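PDB 6FSG: flavodoxin from Bacillus cereus, which binds flavin mononucleotide as its redox cofactor and transfers electrons, probably as a low-potential donor to partner redox enzymes. Local coordinates for the flavin mononucleotide site. Numbering follows the deposited sequence.

The flavin mononucleotide site. Residues 8-14, 57-60, 62, 90-92, 95, 97-99, 125. With FMN (flavin mononucleotide), chain B.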
# COMPACT_ATOMS: atom_id res chain seq x y z
N ALA A 8 -7.11 1.69 0.90
CA ALA A 8 -8.29 2.04 1.69
C ALA A 8 -8.23 3.52 2.04
O ALA A 8 -7.18 4.01 2.46
CB ALA A 8 -8.33 1.25 2.99
N SER A 9 -9.35 4.22 1.86
CA SER A 9 -9.43 5.63 2.22
C SER A 9 -10.87 5.97 2.59
O SER A 9 -11.79 5.74 1.79
CB SER A 9 -8.96 6.53 1.07
OG SER A 9 -8.80 7.87 1.49
N MET A 10 -11.04 6.51 3.79
CA MET A 10 -12.33 6.95 4.32
C MET A 10 -12.59 8.41 4.00
O MET A 10 -13.65 8.75 3.46
CB MET A 10 -12.32 6.76 5.85
CG MET A 10 -13.61 7.14 6.55
SD MET A 10 -15.03 6.21 5.95
CE MET A 10 -14.67 4.57 6.56
N SER A 11 -11.63 9.28 4.32
CA SER A 11 -11.78 10.72 4.18
C SER A 11 -11.02 11.29 2.98
O SER A 11 -11.15 12.49 2.71
CB SER A 11 -11.35 11.46 5.46
OG SER A 11 -9.94 11.66 5.55
N GLY A 12 -10.23 10.48 2.27
CA GLY A 12 -9.59 10.89 1.04
C GLY A 12 -8.08 11.05 1.09
O GLY A 12 -7.46 11.17 0.03
N ASN A 13 -7.47 11.06 2.27
CA ASN A 13 -6.04 11.34 2.36
C ASN A 13 -5.18 10.22 1.78
O ASN A 13 -4.25 10.48 1.01
CB ASN A 13 -5.65 11.60 3.81
CG ASN A 13 -6.30 12.82 4.38
OD1 ASN A 13 -6.50 13.82 3.69
ND2 ASN A 13 -6.63 12.76 5.65
N THR A 14 -5.44 8.96 2.16
CA THR A 14 -4.72 7.84 1.58
C THR A 14 -5.01 7.70 0.09
O THR A 14 -4.12 7.32 -0.68
CB THR A 14 -5.05 6.54 2.34
OG1 THR A 14 -4.77 6.71 3.74
CG2 THR A 14 -4.23 5.35 1.86
N TYR A 57 -5.09 3.71 5.84
CA TYR A 57 -5.15 4.46 7.09
C TYR A 57 -5.21 3.49 8.28
O TYR A 57 -5.44 2.30 8.12
CB TYR A 57 -6.36 5.41 7.09
CG TYR A 57 -7.72 4.73 6.93
CD1 TYR A 57 -8.25 4.49 5.67
CD2 TYR A 57 -8.48 4.36 8.04
CE1 TYR A 57 -9.48 3.89 5.51
CE2 TYR A 57 -9.74 3.74 7.88
CZ TYR A 57 -10.23 3.51 6.61
OH TYR A 57 -11.46 2.90 6.43
N THR A 58 -5.00 4.02 9.48
CA THR A 58 -5.10 3.25 10.72
C THR A 58 -6.42 3.60 11.40
O THR A 58 -6.86 4.75 11.37
CB THR A 58 -3.88 3.53 11.61
OG1 THR A 58 -2.68 3.18 10.89
CG2 THR A 58 -3.89 2.73 12.89
N TRP A 59 -7.04 2.60 12.04
CA TRP A 59 -8.39 2.74 12.58
C TRP A 59 -8.49 2.15 13.98
O TRP A 59 -7.78 1.20 14.32
CB TRP A 59 -9.41 2.01 11.69
CG TRP A 59 -10.82 2.28 12.05
CD1 TRP A 59 -11.69 1.46 12.72
CD2 TRP A 59 -11.54 3.48 11.76
NE1 TRP A 59 -12.91 2.07 12.85
CE2 TRP A 59 -12.85 3.31 12.27
CE3 TRP A 59 -11.21 4.67 11.12
CZ2 TRP A 59 -13.82 4.30 12.15
CZ3 TRP A 59 -12.18 5.64 11.00
CH2 TRP A 59 -13.46 5.46 11.52
N GLY A 60 -9.40 2.70 14.78
CA GLY A 60 -9.64 2.15 16.10
C GLY A 60 -8.39 2.16 16.97
O GLY A 60 -7.68 3.17 17.08
N GLY A 62 -5.31 1.08 16.91
CA GLY A 62 -4.19 0.65 16.09
C GLY A 62 -4.52 -0.56 15.24
O GLY A 62 -3.79 -1.55 15.24
N SER A 90 -1.98 7.30 5.22
CA SER A 90 -2.16 8.51 6.01
C SER A 90 -2.45 8.13 7.46
O SER A 90 -3.00 7.06 7.74
CB SER A 90 -3.29 9.38 5.45
OG SER A 90 -3.44 10.56 6.24
N CYS A 91 -2.04 9.02 8.38
CA CYS A 91 -1.83 8.75 9.80
C CYS A 91 -2.27 9.97 10.61
O CYS A 91 -2.54 11.04 10.06
CB CYS A 91 -0.35 8.44 10.08
SG CYS A 91 0.36 7.13 9.03
N ASP A 92 -2.32 9.83 11.93
CA ASP A 92 -2.71 10.96 12.79
C ASP A 92 -2.00 10.85 14.14
O ASP A 92 -2.25 9.91 14.90
CB ASP A 92 -4.24 10.97 12.94
CG ASP A 92 -4.79 12.19 13.67
OD1 ASP A 92 -4.05 12.95 14.33
OD2 ASP A 92 -6.03 12.34 13.61
N TYR A 95 -3.09 9.94 17.88
CA TYR A 95 -3.23 8.56 18.31
C TYR A 95 -1.87 8.00 18.68
O TYR A 95 -0.88 8.29 18.00
CB TYR A 95 -3.84 7.73 17.19
CG TYR A 95 -5.29 8.09 16.95
CD1 TYR A 95 -5.64 9.11 16.09
CD2 TYR A 95 -6.30 7.44 17.63
CE1 TYR A 95 -6.96 9.46 15.89
CE2 TYR A 95 -7.62 7.78 17.44
CZ TYR A 95 -7.95 8.79 16.57
OH TYR A 95 -9.27 9.12 16.38
N LYS A 97 -0.80 4.85 18.53
CA LYS A 97 -0.37 3.76 17.64
C LYS A 97 -0.39 4.27 16.20
O LYS A 97 -1.21 3.90 15.37
CB LYS A 97 -1.25 2.54 17.84
CG LYS A 97 -1.31 2.08 19.31
CD LYS A 97 -2.22 0.88 19.52
CE LYS A 97 -2.33 0.51 20.98
NZ LYS A 97 -3.25 -0.65 21.13
N TYR A 98 0.57 5.17 15.94
CA TYR A 98 0.57 6.01 14.74
C TYR A 98 0.90 5.19 13.50
O TYR A 98 1.99 4.62 13.40
CB TYR A 98 1.62 7.09 14.94
CG TYR A 98 1.85 8.02 13.78
CD1 TYR A 98 1.02 9.11 13.56
CD2 TYR A 98 2.93 7.86 12.92
CE1 TYR A 98 1.24 10.00 12.53
CE2 TYR A 98 3.17 8.75 11.87
CZ TYR A 98 2.31 9.81 11.68
OH TYR A 98 2.50 10.72 10.66
N GLY A 99 -0.02 5.18 12.54
CA GLY A 99 0.22 4.54 11.26
C GLY A 99 0.48 3.05 11.32
O GLY A 99 1.05 2.49 10.37
N LEU A 125 -2.22 13.10 8.12
CA LEU A 125 -3.49 13.64 7.61
C LEU A 125 -3.35 13.98 6.12
O LEU A 125 -2.95 13.11 5.33
CB LEU A 125 -3.96 14.77 8.51
CG LEU A 125 -4.30 14.37 9.94
CD1 LEU A 125 -4.70 15.61 10.76
CD2 LEU A 125 -5.40 13.31 9.95
N1 FMN B . -4.55 7.13 13.02
C2 FMN B . -3.42 6.55 13.51
O2 FMN B . -2.36 6.88 12.98
N3 FMN B . -3.51 5.59 14.51
C4 FMN B . -4.73 5.16 15.01
O4 FMN B . -4.73 4.28 15.90
C4A FMN B . -5.89 5.76 14.47
N5 FMN B . -7.17 5.43 14.89
C5A FMN B . -8.29 6.04 14.33
C6 FMN B . -9.58 5.74 14.79
C7 FMN B . -10.70 6.39 14.27
C7M FMN B . -12.09 6.03 14.77
C8 FMN B . -10.50 7.40 13.32
C8M FMN B . -11.65 8.17 12.74
C9 FMN B . -9.22 7.74 12.90
C9A FMN B . -8.11 7.06 13.40
N10 FMN B . -6.85 7.39 12.93
C10 FMN B . -5.77 6.75 13.49
C1' FMN B . -6.63 8.52 11.95
C2' FMN B . -6.82 8.21 10.47
O2' FMN B . -6.02 7.13 10.08
C3' FMN B . -6.42 9.49 9.70
O3' FMN B . -7.46 10.42 9.84
C4' FMN B . -6.16 9.31 8.20
O4' FMN B . -5.80 10.55 7.60
C5' FMN B . -7.37 8.76 7.46
O5' FMN B . -6.93 8.47 6.15
P FMN B . -8.03 8.54 5.02
O1P FMN B . -7.44 7.89 3.80
O2P FMN B . -8.30 9.98 4.74
O3P FMN B . -9.25 7.82 5.53
O HOH W 1 -3.72 4.53 18.68
O HOH W 2 -9.38 11.90 8.39
O HOH W 3 -8.71 11.64 11.96
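With CG anti to its carbonyl carbon (chi1 -70°), Tyr95 lies parallel over one face of the isoalloxazine in this flavodoxin FMN site; Trp59, CG anti to its backbone N, reaches the dimethylbenzene end from the opposite face. The Tyr95 ring centroid sits 3.5 Å from that of the central flavin ring, C4A-N5-C5A-C9A-N10-C10, the planes 3° apart, and its OH extends towards C7 and C8. Trp59 stacks less evenly: its six-membered ring is tilted 22° to the flavin benzene ring, with methyl C7M over its face near the rim. Thr58 sets CB over the pyrimidine ring and CG2 3.3 Å from FMN C4. Backbone groups read the pyrimidine edge: FMN N3 donates to Lys97 O at 3.0 Å, approaching from above the carbonyl plane, and Asp92 N donates to carbonyl O2. The phosphate is held by the phosphate-binding loop, residues 9-12, and the first turn of helix 13-26, whose dipole may stabilise its charge. FMN O1P takes bonds from Ser9 OG (2.7 Å), Thr14 N and Thr14 OG1; O3P takes the amides of Met10 and Ser11. Ser11 OG, flanked by both its own backbone N and its carbonyl carbon, donates to FMN O2P at 2.5 Å. Asn13 N donates to the same oxygen. On the ribityl chain, Ser90 OG is 2.7 Å from hydroxyl FMN O4' while donating to Leu125 O, and Asn13 ND2 donates to O4' nearly within its amide plane.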